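Local structure of 11R-lipoxygenase (3VF1) at residues A[135-139]-A[650-654]; A[316-320]-A[451-456]; A[245-251]-A[587-591]; A[180-186]-A[433-437]; A[346-351]-A[372-378]. The protein probably inserts molecular oxygen into polyunsaturated fatty acids at a non-heme iron centre, under calcium regulation. All blocks are in the same frame, centred on the assembly; numbering follows the deposited sequence.

How the contacts relate
Contacts 3 and 5 are the buried pair: all their touching residues lie inside, and their chemistry is mainly aromatic and aliphatic packing. They meet directly, Leu377 CD2 of contact 5 lying 3.9 Å from Trp251 CZ3 of contact 3. Contacts 1, 2 and 4 are only partly buried, and each adds a direct hydrogen bond to its packing. Helix 369-410 supplies one side of contact 5 and touches residues of contacts 2, 3 and 4, so four of the five border one long element. Contact 4 is the most central, about 16 Å from the chain centre to its own. Contact 1 stands apart, centred about 57 Å from contact 5, and joins the PLAT end to the helical lipoxygenase part.

Contact 1: A[135-139]-A[650-654]; sequences EGKAI and FGDAA
Asp652 reaches across to the backbone of Ala138, whose N donates to OD2 over 3.0 Å. The N-H...O angle of 167° makes this a nearly straight bond, and it enters at the syn lone pair of OD2, on the side of the other carboxylate oxygen. Tyr514 OH also binds OD2, so two partners fix this oxygen. With CG anti to its own carbonyl carbon (chi1 -53°), the carboxylate swings toward the loop; although Asp652 holds the N-cap position of helix 653-676, its side chain makes no capping bond.

The tight part continues beside this bond. Gly136 and Gly651 bring their CA atoms to 4.0 Å, a backbone-to-backbone approach with no side chain in between, and the methyl CB of Ala138 lies 3.6 Å from Asp652 OD2. Ala138 and Gly136 are buried here.

The other side is looser and faces solvent. Lys137 is exposed and crosses Asp652 at about a right angle, its CG touching OD1 at 3.4 Å. Its NZ stays 4.3 Å from OD1, beyond a salt bridge, which suggests a mild electrostatic attraction at most. The backbone N of Lys137 donates to Glu135 OE1 at 2.9 Å within its own loop.

A loop leaving the edge strand 130-134 of the beta sandwich thus meets the start of helix 653-676, an interdomain junction of the PLAT-plus-helical architecture of animal lipoxygenases.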
# COMPACT_ATOMS: atom_id res chain seq x y z
N GLU A 135 -29.17 -4.76 -7.18
CA GLU A 135 -29.58 -5.01 -5.80
C GLU A 135 -28.44 -5.73 -5.08
O GLU A 135 -27.65 -6.43 -5.70
CB GLU A 135 -30.87 -5.83 -5.78
CG GLU A 135 -31.64 -5.77 -4.47
CD GLU A 135 -31.13 -6.75 -3.43
OE1 GLU A 135 -30.46 -7.73 -3.81
OE2 GLU A 135 -31.41 -6.54 -2.23
N GLY A 136 -28.37 -5.55 -3.76
CA GLY A 136 -27.26 -6.04 -2.96
C GLY A 136 -26.74 -7.42 -3.35
O GLY A 136 -25.53 -7.60 -3.51
N LYS A 137 -27.65 -8.38 -3.48
CA LYS A 137 -27.29 -9.77 -3.78
C LYS A 137 -26.18 -9.86 -4.83
O LYS A 137 -26.26 -9.26 -5.90
CB LYS A 137 -28.53 -10.51 -4.28
CG LYS A 137 -28.41 -12.03 -4.27
CD LYS A 137 -29.63 -12.67 -4.93
CE LYS A 137 -29.59 -14.19 -4.85
NZ LYS A 137 -29.90 -14.69 -3.48
N ALA A 138 -25.13 -10.62 -4.51
CA ALA A 138 -24.03 -10.84 -5.45
C ALA A 138 -24.34 -12.06 -6.32
O ALA A 138 -24.82 -13.08 -5.83
CB ALA A 138 -22.72 -11.04 -4.70
N ILE A 139 -24.06 -11.94 -7.61
CA ILE A 139 -24.46 -12.96 -8.58
C ILE A 139 -23.36 -13.25 -9.60
O ILE A 139 -22.93 -12.36 -10.32
CB ILE A 139 -25.73 -12.52 -9.34
CG1 ILE A 139 -26.86 -12.23 -8.36
CG2 ILE A 139 -26.15 -13.59 -10.34
CD1 ILE A 139 -28.06 -11.57 -8.99
N PHE A 650 -21.91 -5.71 -0.05
CA PHE A 650 -22.56 -7.01 0.09
C PHE A 650 -23.96 -6.88 0.67
O PHE A 650 -24.16 -6.18 1.66
CB PHE A 650 -21.72 -7.93 0.98
CG PHE A 650 -20.52 -8.52 0.29
CD1 PHE A 650 -20.66 -9.59 -0.58
CD2 PHE A 650 -19.25 -8.01 0.52
CE1 PHE A 650 -19.56 -10.13 -1.21
CE2 PHE A 650 -18.15 -8.55 -0.11
CZ PHE A 650 -18.31 -9.61 -0.98
N GLY A 651 -24.91 -7.55 0.05
CA GLY A 651 -26.27 -7.60 0.55
C GLY A 651 -26.59 -8.94 1.19
O GLY A 651 -27.44 -9.02 2.08
N ASP A 652 -25.89 -9.98 0.75
CA ASP A 652 -26.14 -11.33 1.26
C ASP A 652 -25.78 -11.43 2.74
O ASP A 652 -24.69 -11.04 3.15
CB ASP A 652 -25.33 -12.35 0.46
CG ASP A 652 -25.55 -12.23 -1.04
OD1 ASP A 652 -26.59 -12.72 -1.53
OD2 ASP A 652 -24.69 -11.64 -1.73
N ALA A 653 -26.71 -11.95 3.53
CA ALA A 653 -26.52 -12.07 4.97
C ALA A 653 -25.37 -13.02 5.31
O ALA A 653 -24.77 -12.91 6.38
CB ALA A 653 -27.81 -12.53 5.63
N ALA A 654 -25.07 -13.94 4.40
CA ALA A 654 -23.98 -14.88 4.60
C ALA A 654 -22.63 -14.16 4.52
O ALA A 654 -21.69 -14.51 5.23
CB ALA A 654 -24.04 -16.00 3.58

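Contact 2: A[316-320]-A[451-456]; sequences GIPTM and SIGGGG
Met320 and Ser451 supply the direct hydrogen bond of this contact: Met320 N donates to Ser451 O over 3.0 Å with an N-H...O angle of 156°, and approaches nearly along the C=O axis (162°). Gly453 O is almost as near to the same nitrogen, but its angle is too poor for a bond.

Close packing against backbone polar atoms comes next. Thr319 CB lies 3.0 Å from Ser451 O, an unusually close approach to the very oxygen held by Met320 N. Its CG2 leans on the same oxygen, while OG1 turns to another partner, Arg327 O. Met320 CB lies 3.3 Å from Gly453 O, and the side chain, bent at its last torsion (chi3 -68°), folds CE back to within 3.4 Å of Gly454 N. Ile317 CG2 rests 3.7 Å from Gly456 O.

Aliphatic contact makes up the other end, where Ile317 and Ile452 meet branch to branch through their CG2 atoms at 4.0 Å. The glycines meet Pro318 and Met320 with backbone alone; Gly454 and Gly455 take positive phi angles, which lets the loop curl.

The glycine loop links helix 445-449 to helix 456-465, while Met320 leads into strand 321-322 and pairs its backbone with Arg327. On the helical side, Ile452 packs on Leu460 of helix 456-465 and on Met389 of helix 369-410; its side chain is about 12 Å from that of the iron ligand His392.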
# COMPACT_ATOMS: atom_id res chain seq x y z
N GLY A 316 25.36 -0.66 -10.10
CA GLY A 316 25.04 -0.14 -11.42
C GLY A 316 24.05 1.01 -11.39
O GLY A 316 23.82 1.66 -12.41
N ILE A 317 23.46 1.27 -10.23
CA ILE A 317 22.50 2.36 -10.09
C ILE A 317 23.22 3.69 -9.88
O ILE A 317 23.95 3.85 -8.90
CB ILE A 317 21.54 2.12 -8.91
CG1 ILE A 317 20.90 0.73 -9.02
CG2 ILE A 317 20.47 3.20 -8.86
CD1 ILE A 317 20.11 0.51 -10.30
N PRO A 318 23.03 4.64 -10.80
CA PRO A 318 23.71 5.94 -10.72
C PRO A 318 23.13 6.85 -9.64
O PRO A 318 21.93 6.81 -9.38
CB PRO A 318 23.47 6.54 -12.10
CG PRO A 318 22.18 5.96 -12.54
CD PRO A 318 22.16 4.55 -11.99
N THR A 319 23.99 7.66 -9.03
CA THR A 319 23.56 8.63 -8.03
C THR A 319 23.63 10.03 -8.62
O THR A 319 24.31 10.26 -9.61
CB THR A 319 24.44 8.55 -6.78
OG1 THR A 319 25.81 8.69 -7.15
CG2 THR A 319 24.24 7.22 -6.06
N MET A 320 22.92 10.97 -8.00
CA MET A 320 22.85 12.32 -8.53
C MET A 320 24.24 12.93 -8.67
O MET A 320 25.05 12.88 -7.75
CB MET A 320 21.99 13.22 -7.64
CG MET A 320 21.75 14.60 -8.23
SD MET A 320 20.36 15.46 -7.49
CE MET A 320 19.00 14.46 -8.08
N SER A 451 19.83 9.58 -2.64
CA SER A 451 21.11 9.76 -3.32
C SER A 451 21.07 9.12 -4.71
O SER A 451 21.83 9.53 -5.59
CB SER A 451 22.26 9.18 -2.49
OG SER A 451 22.09 7.80 -2.25
N ILE A 452 20.20 8.14 -4.90
CA ILE A 452 20.01 7.56 -6.23
C ILE A 452 19.04 8.40 -7.05
O ILE A 452 18.65 8.01 -8.15
CB ILE A 452 19.51 6.09 -6.18
CG1 ILE A 452 18.09 6.02 -5.61
CG2 ILE A 452 20.48 5.23 -5.38
CD1 ILE A 452 17.50 4.63 -5.66
N GLY A 453 18.63 9.54 -6.50
CA GLY A 453 17.83 10.49 -7.24
C GLY A 453 18.60 10.97 -8.45
O GLY A 453 19.83 10.84 -8.50
N GLY A 454 17.89 11.53 -9.42
CA GLY A 454 18.51 11.98 -10.65
C GLY A 454 18.23 11.02 -11.79
O GLY A 454 18.74 11.20 -12.90
N GLY A 455 17.42 10.00 -11.53
CA GLY A 455 17.04 9.03 -12.54
C GLY A 455 17.16 7.60 -12.07
O GLY A 455 16.45 6.72 -12.54
N GLY A 456 18.08 7.36 -11.14
CA GLY A 456 18.34 6.01 -10.66
C GLY A 456 17.19 5.39 -9.88
O GLY A 456 17.08 4.17 -9.81

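Contact 3: A[245-251]-A[587-591]; sequences PHAAEYW and GFHPN
Asn591 OD1 is gripped by two donors: the indole NE1 of Trp256 and a water that donates to it over 3.0 Å. The same water donates to Trp251 O at 3.1 Å, so it bridges the two segments. Asn591 ND2 is taken up by Thr585 O and Gln260 OE1, which leaves both ends of this buried amide satisfied and its rotation fixed. The amide also carries the methyl of Ala247, whose CB sits 3.6 Å from Asn591 CG.

The rest is ring packing. Phe588 CE2 stands over one face of the Trp251 indole, only 3.2 Å from CD1, a tight fit; the two planes are inclined at 51°, an oblique pairing. Phe588 is itself sandwiched, with Ala248 CA over one face in a CH-pi contact, 4.0 Å from the ring centroid, and CD of Pro590 over the opposite face. Pro590 serves both rings: its CB makes a second CH-pi contact 3.9 Å from the centroid of the Trp251 six-membered ring and 6° off the normal, almost squarely above it. Trp251 has CG between its backbone N and carbonyl carbon (chi1 76°), which brings the indole back toward Phe588 and Pro590.

The short helical turn 247-250 is thereby packed against the loop following helix 582-586, with Trp256 and Gln260 of helix 254-263 flanking Asn591 and Arg380 of helix 369-410 binding its carbonyl.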
# COMPACT_ATOMS: atom_id res chain seq x y z
N PRO A 245 10.68 10.57 17.75
CA PRO A 245 10.84 9.12 17.56
C PRO A 245 11.75 8.52 18.62
O PRO A 245 12.69 9.19 19.06
CB PRO A 245 11.50 9.02 16.18
CG PRO A 245 11.18 10.29 15.49
CD PRO A 245 11.12 11.33 16.56
N HIS A 246 11.48 7.29 19.02
CA HIS A 246 12.34 6.60 19.99
C HIS A 246 13.75 6.44 19.43
O HIS A 246 14.72 6.36 20.18
CB HIS A 246 11.75 5.24 20.36
CG HIS A 246 10.51 5.33 21.20
ND1 HIS A 246 9.25 5.06 20.70
CD2 HIS A 246 10.33 5.67 22.49
CE1 HIS A 246 8.36 5.22 21.65
NE2 HIS A 246 8.98 5.59 22.75
N ALA A 247 13.85 6.38 18.10
CA ALA A 247 15.14 6.28 17.43
C ALA A 247 16.11 7.33 17.95
O ALA A 247 17.30 7.06 18.14
CB ALA A 247 14.97 6.42 15.93
N ALA A 248 15.61 8.53 18.20
CA ALA A 248 16.43 9.63 18.70
C ALA A 248 17.18 9.23 19.97
O ALA A 248 18.25 9.77 20.26
CB ALA A 248 15.56 10.85 18.97
N GLU A 249 16.63 8.28 20.71
CA GLU A 249 17.17 7.90 22.01
C GLU A 249 17.98 6.60 21.96
O GLU A 249 18.69 6.28 22.91
CB GLU A 249 16.02 7.74 23.00
CG GLU A 249 15.05 8.91 23.02
CD GLU A 249 13.72 8.56 23.67
OE1 GLU A 249 13.24 7.42 23.47
OE2 GLU A 249 13.15 9.42 24.37
N TYR A 250 17.87 5.85 20.86
CA TYR A 250 18.46 4.52 20.79
C TYR A 250 19.34 4.26 19.56
O TYR A 250 20.06 3.27 19.51
CB TYR A 250 17.36 3.46 20.81
CG TYR A 250 16.62 3.32 22.12
CD1 TYR A 250 17.11 2.51 23.14
CD2 TYR A 250 15.41 3.98 22.34
CE1 TYR A 250 16.43 2.37 24.33
CE2 TYR A 250 14.73 3.85 23.53
CZ TYR A 250 15.24 3.05 24.53
OH TYR A 250 14.57 2.91 25.72
N TRP A 251 19.28 5.15 18.57
CA TRP A 251 19.84 4.86 17.25
C TRP A 251 21.30 4.40 17.26
O TRP A 251 21.72 3.66 16.37
CB TRP A 251 19.69 6.07 16.33
CG TRP A 251 20.66 7.17 16.60
CD1 TRP A 251 20.57 8.14 17.56
CD2 TRP A 251 21.88 7.42 15.89
NE1 TRP A 251 21.66 8.97 17.49
CE2 TRP A 251 22.48 8.56 16.48
CE3 TRP A 251 22.53 6.80 14.82
CZ2 TRP A 251 23.69 9.08 16.03
CZ3 TRP A 251 23.73 7.32 14.37
CH2 TRP A 251 24.30 8.45 14.98
N GLY A 587 12.08 9.91 11.01
CA GLY A 587 11.90 11.11 11.81
C GLY A 587 13.25 11.66 12.25
O GLY A 587 13.56 12.83 12.04
N PHE A 588 14.04 10.80 12.89
CA PHE A 588 15.41 11.14 13.26
C PHE A 588 16.35 10.65 12.15
O PHE A 588 16.65 9.46 12.06
CB PHE A 588 15.77 10.50 14.60
CG PHE A 588 17.09 10.95 15.15
CD1 PHE A 588 17.25 12.24 15.64
CD2 PHE A 588 18.17 10.08 15.19
CE1 PHE A 588 18.47 12.65 16.15
CE2 PHE A 588 19.38 10.49 15.70
CZ PHE A 588 19.54 11.78 16.18
N HIS A 589 16.80 11.58 11.32
CA HIS A 589 17.48 11.25 10.07
C HIS A 589 18.62 10.23 10.21
O HIS A 589 18.74 9.31 9.40
CB HIS A 589 18.00 12.52 9.40
CG HIS A 589 18.42 12.32 7.98
ND1 HIS A 589 17.61 12.65 6.91
CD2 HIS A 589 19.56 11.82 7.45
CE1 HIS A 589 18.24 12.36 5.78
NE2 HIS A 589 19.42 11.86 6.08
N PRO A 590 19.48 10.40 11.23
CA PRO A 590 20.62 9.50 11.38
C PRO A 590 20.24 8.02 11.54
O PRO A 590 21.07 7.15 11.28
CB PRO A 590 21.30 10.00 12.66
CG PRO A 590 20.91 11.44 12.75
CD PRO A 590 19.51 11.50 12.22
N ASN A 591 19.01 7.75 11.96
CA ASN A 591 18.56 6.37 12.13
C ASN A 591 18.41 5.66 10.79
O ASN A 591 18.48 4.43 10.71
CB ASN A 591 17.24 6.33 12.90
CG ASN A 591 16.76 4.91 13.16
OD1 ASN A 591 17.35 4.18 13.97
ND2 ASN A 591 15.70 4.51 12.48
O HOH W 1 20.00 2.75 13.92

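Contact 4: A[180-186]-A[433-437]; sequences FVDAEEP and TLGRN
Residues 180-186 form an irregular loop passing over the last turns of helix 428-438, and the backbones come nearest at Pro186 and Thr433, with CA atoms 5.8 Å apart. The loop turns carbonyl groups to the helix. Glu184 O accepts from Asn437 ND2 at 3.1 Å with an N-H...O angle of 159°; the oxygen lies close to the amide plane of Asn437, whose OD1 is held by Arg172. Val181 O and Ala183 O both lie 3.0 Å from one water, which accepts from Arg436 NH2 at 2.8 Å. That water has more acceptors within reach than protons to give, so its donor bonds probably cannot all be made together.

Among the side chains, Thr433 fills the bend of the loop: CG2, anti to the backbone N, presses on Glu185 C at 3.4 Å and on the Pro186 ring, while OG1 bonds to Met429 O in its own helix. Arg436 reaches the other end of the loop. Phe180 CB lies over one face of the guanidinium, 3.3 Å from NH1, and CD2 stands above its centre; the planes of ring and guanidinium are 33° apart. Val181 CG1 meets NH2 from across, at about a right angle.

Helix 369-410 borders the contact: its Glu401 forms a salt bridge with Arg436 NH2 and also accepts from Val181 N. Leu434 of helix 428-438, which packs on Pro186, has its side chain about 11 Å from the iron and about 7 Å from that of Ile698, an iron ligand.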
# COMPACT_ATOMS: atom_id res chain seq x y z
N PHE A 180 -0.45 -0.04 -15.66
CA PHE A 180 -1.06 1.03 -14.88
C PHE A 180 -2.21 1.65 -15.65
O PHE A 180 -2.35 1.44 -16.85
CB PHE A 180 -0.02 2.09 -14.52
CG PHE A 180 0.72 2.65 -15.71
CD1 PHE A 180 1.73 1.93 -16.31
CD2 PHE A 180 0.40 3.90 -16.22
CE1 PHE A 180 2.42 2.44 -17.40
CE2 PHE A 180 1.07 4.42 -17.31
CZ PHE A 180 2.09 3.69 -17.90
N VAL A 181 -3.05 2.42 -14.95
CA VAL A 181 -4.19 3.06 -15.58
C VAL A 181 -3.74 4.21 -16.47
O VAL A 181 -2.72 4.84 -16.20
CB VAL A 181 -5.18 3.61 -14.54
CG1 VAL A 181 -4.60 4.84 -13.84
CG2 VAL A 181 -6.51 3.96 -15.20
N ASP A 182 -4.49 4.47 -17.53
CA ASP A 182 -4.20 5.58 -18.43
C ASP A 182 -4.84 6.86 -17.89
O ASP A 182 -6.06 7.02 -17.94
CB ASP A 182 -4.73 5.29 -19.83
CG ASP A 182 -4.42 6.40 -20.82
OD1 ASP A 182 -3.99 7.49 -20.37
OD2 ASP A 182 -4.60 6.19 -22.03
N ALA A 183 -4.01 7.75 -17.37
CA ALA A 183 -4.48 9.03 -16.85
C ALA A 183 -3.32 10.01 -16.76
O ALA A 183 -2.25 9.67 -16.25
CB ALA A 183 -5.11 8.84 -15.48
N GLU A 184 -3.53 11.22 -17.27
CA GLU A 184 -2.48 12.23 -17.29
C GLU A 184 -2.31 12.87 -15.92
O GLU A 184 -1.20 13.19 -15.51
CB GLU A 184 -2.79 13.30 -18.34
CG GLU A 184 -1.68 14.31 -18.53
CD GLU A 184 -1.93 15.24 -19.70
OE1 GLU A 184 -2.86 14.97 -20.49
OE2 GLU A 184 -1.20 16.25 -19.83
N GLU A 185 -3.43 13.05 -15.22
CA GLU A 185 -3.42 13.63 -13.89
C GLU A 185 -4.54 13.02 -13.05
O GLU A 185 -5.44 12.37 -13.58
CB GLU A 185 -3.59 15.14 -13.96
CG GLU A 185 -2.59 15.85 -14.87
CD GLU A 185 -2.72 17.36 -14.80
OE1 GLU A 185 -3.35 17.86 -13.84
OE2 GLU A 185 -2.21 18.05 -15.71
N PRO A 186 -4.49 13.24 -11.72
CA PRO A 186 -5.57 12.73 -10.86
C PRO A 186 -6.94 13.22 -11.31
O PRO A 186 -7.93 12.50 -11.15
CB PRO A 186 -5.21 13.30 -9.49
CG PRO A 186 -3.74 13.50 -9.53
CD PRO A 186 -3.43 13.89 -10.94
N THR A 433 -1.26 7.87 -9.85
CA THR A 433 -1.24 8.84 -10.94
C THR A 433 -0.49 10.08 -10.47
O THR A 433 0.29 10.66 -11.22
CB THR A 433 -2.65 9.24 -11.39
OG1 THR A 433 -3.34 8.08 -11.89
CG2 THR A 433 -2.59 10.29 -12.48
N LEU A 434 -0.74 10.48 -9.23
CA LEU A 434 -0.03 11.59 -8.62
C LEU A 434 1.44 11.23 -8.46
O LEU A 434 2.33 12.04 -8.74
CB LEU A 434 -0.63 11.94 -7.26
CG LEU A 434 -0.00 13.12 -6.52
CD1 LEU A 434 -0.33 14.43 -7.24
CD2 LEU A 434 -0.47 13.17 -5.08
N GLY A 435 1.70 10.01 -8.00
CA GLY A 435 3.05 9.52 -7.81
C GLY A 435 3.86 9.57 -9.09
O GLY A 435 5.04 9.94 -9.08
N ARG A 436 3.23 9.20 -10.20
CA ARG A 436 3.91 9.20 -11.49
C ARG A 436 4.33 10.60 -11.93
O ARG A 436 5.11 10.75 -12.87
CB ARG A 436 3.03 8.55 -12.56
CG ARG A 436 3.16 7.03 -12.62
CD ARG A 436 2.35 6.44 -13.76
NE ARG A 436 0.92 6.38 -13.45
CZ ARG A 436 0.34 5.40 -12.78
NH1 ARG A 436 1.05 4.37 -12.33
NH2 ARG A 436 -0.96 5.43 -12.55
N ASN A 437 3.80 11.62 -11.27
CA ASN A 437 4.13 13.00 -11.60
C ASN A 437 4.95 13.72 -10.53
O ASN A 437 5.80 14.55 -10.85
CB ASN A 437 2.86 13.80 -11.89
CG ASN A 437 2.10 13.27 -13.09
OD1 ASN A 437 2.69 12.73 -14.03
ND2 ASN A 437 0.78 13.44 -13.08
O HOH W 2 -1.65 7.18 -14.63

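Contact 5: A[346-351]-A[372-378]; sequences PIAIQL and WIMAKLW
The Trp372 indole lies against the strand where Ile347 and Ala348 both face Leu335, a classic beta bulge. Its CH2 is 4.0 Å from Ala348 N, so the ring end meets main-chain atoms at the bulge as well as side chains. The contact as a whole is helix-on-sheet packing: the axes of strand 346-350 and helix 372-378 pass 8.9 Å apart, their directions 64° from parallel, and every touching residue is buried.

Pro346, just before the bulge, touches the same ring, its CB 3.8 Å from Trp372 CZ2. Beyond it Ile349 is the main inward side chain. With CG1 anti to the carbonyl carbon (chi1 -65°), it extends CD1 into the angle between Trp372 and the next helical turn, 3.8 Å from Trp372 CH2 and 4.2 Å from Ala375 CB. Lys376 contributes its aliphatic part, CG lying 4.1 Å from Ile349 CD1 and also over one face of the Trp372 indole.

The polar ends are carried out of this apolar layer. Trp372 NE1 and Lys376 NZ both bind Asp254 OD1, the lysine as a salt bridge, which would help hold the indole in its rotation. Neighbouring strand 361-362 adds Trp362, packed on Ala375 and Leu351. Leu351 crosses Trp378, one turn after Ala375, at about a right angle, its CD2 meeting CB of Trp378 at 3.7 Å.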
# COMPACT_ATOMS: atom_id res chain seq x y z
N PRO A 346 24.68 -6.17 14.53
CA PRO A 346 25.63 -6.11 13.41
C PRO A 346 27.03 -6.46 13.90
O PRO A 346 27.43 -5.98 14.96
CB PRO A 346 25.56 -4.65 12.98
CG PRO A 346 25.20 -3.92 14.23
CD PRO A 346 24.27 -4.83 14.98
N ILE A 347 27.76 -7.28 13.15
CA ILE A 347 29.11 -7.66 13.56
C ILE A 347 30.15 -7.40 12.47
O ILE A 347 31.35 -7.48 12.74
CB ILE A 347 29.17 -9.15 13.96
CG1 ILE A 347 28.76 -10.05 12.79
CG2 ILE A 347 28.27 -9.40 15.16
CD1 ILE A 347 28.96 -11.52 13.06
N ALA A 348 29.71 -7.08 11.26
CA ALA A 348 30.63 -6.82 10.16
C ALA A 348 29.93 -6.12 9.01
O ALA A 348 28.75 -6.36 8.75
CB ALA A 348 31.26 -8.12 9.69
N ILE A 349 30.66 -5.25 8.32
CA ILE A 349 30.10 -4.50 7.19
C ILE A 349 31.15 -4.27 6.11
O ILE A 349 32.30 -3.94 6.39
CB ILE A 349 29.55 -3.13 7.63
CG1 ILE A 349 28.36 -3.31 8.57
CG2 ILE A 349 29.14 -2.31 6.41
CD1 ILE A 349 27.87 -2.00 9.17
N GLN A 350 30.74 -4.45 4.85
CA GLN A 350 31.58 -4.15 3.71
C GLN A 350 30.80 -3.23 2.78
O GLN A 350 29.72 -3.58 2.33
CB GLN A 350 31.98 -5.44 2.99
CG GLN A 350 32.97 -5.25 1.85
CD GLN A 350 33.36 -6.56 1.20
OE1 GLN A 350 34.14 -7.33 1.77
NE2 GLN A 350 32.83 -6.83 0.02
N LEU A 351 31.35 -2.05 2.49
CA LEU A 351 30.59 -1.00 1.80
C LEU A 351 30.33 -1.32 0.33
O LEU A 351 29.26 -1.02 -0.19
CB LEU A 351 31.30 0.35 1.94
CG LEU A 351 31.47 0.86 3.37
CD1 LEU A 351 32.15 2.22 3.37
CD2 LEU A 351 30.14 0.93 4.09
N TRP A 372 33.03 2.74 13.13
CA TRP A 372 31.93 1.78 13.17
C TRP A 372 30.59 2.48 12.96
O TRP A 372 29.72 1.96 12.26
CB TRP A 372 31.93 1.03 14.50
CG TRP A 372 30.79 0.06 14.63
CD1 TRP A 372 29.83 0.03 15.59
CD2 TRP A 372 30.50 -1.02 13.73
NE1 TRP A 372 28.96 -1.00 15.37
CE2 TRP A 372 29.34 -1.67 14.23
CE3 TRP A 372 31.09 -1.51 12.57
CZ2 TRP A 372 28.78 -2.77 13.60
CZ3 TRP A 372 30.53 -2.61 11.94
CH2 TRP A 372 29.38 -3.23 12.46
N ILE A 373 30.42 3.65 13.57
CA ILE A 373 29.20 4.42 13.39
C ILE A 373 29.05 4.85 11.93
O ILE A 373 27.96 4.78 11.37
CB ILE A 373 29.18 5.67 14.30
CG1 ILE A 373 28.88 5.24 15.74
CG2 ILE A 373 28.14 6.67 13.83
CD1 ILE A 373 29.00 6.36 16.76
N MET A 374 30.15 5.28 11.32
CA MET A 374 30.13 5.67 9.92
C MET A 374 29.70 4.49 9.05
O MET A 374 28.83 4.62 8.19
CB MET A 374 31.52 6.16 9.49
CG MET A 374 31.64 6.45 7.99
SD MET A 374 30.66 7.87 7.45
CE MET A 374 31.71 9.23 7.96
N ALA A 375 30.30 3.33 9.29
CA ALA A 375 30.01 2.14 8.51
C ALA A 375 28.52 1.79 8.59
O ALA A 375 27.90 1.45 7.58
CB ALA A 375 30.84 0.96 9.00
N LYS A 376 27.95 1.90 9.78
CA LYS A 376 26.54 1.58 9.99
C LYS A 376 25.63 2.55 9.23
O LYS A 376 24.61 2.15 8.67
CB LYS A 376 26.20 1.59 11.48
CG LYS A 376 26.78 0.41 12.24
CD LYS A 376 26.26 0.34 13.67
CE LYS A 376 26.68 1.55 14.49
NZ LYS A 376 26.21 1.45 15.90
N LEU A 377 26.00 3.83 9.22
CA LEU A 377 25.20 4.84 8.54
C LEU A 377 25.09 4.55 7.05
O LEU A 377 24.04 4.75 6.45
CB LEU A 377 25.79 6.24 8.77
CG LEU A 377 25.65 6.78 10.19
CD1 LEU A 377 26.51 8.02 10.39
CD2 LEU A 377 24.20 7.10 10.51
N TRP A 378 26.19 4.08 6.46
CA TRP A 378 26.21 3.79 5.03
C TRP A 378 25.40 2.54 4.69
O TRP A 378 24.87 2.42 3.59
CB TRP A 378 27.65 3.64 4.54
CG TRP A 378 28.33 4.95 4.27
CD1 TRP A 378 29.13 5.66 5.12
CD2 TRP A 378 28.25 5.72 3.06
NE1 TRP A 378 29.56 6.81 4.51
CE2 TRP A 378 29.03 6.88 3.25
CE3 TRP A 378 27.59 5.55 1.84
CZ2 TRP A 378 29.18 7.85 2.27
CZ3 TRP A 378 27.74 6.52 0.86
CH2 TRP A 378 28.52 7.65 1.08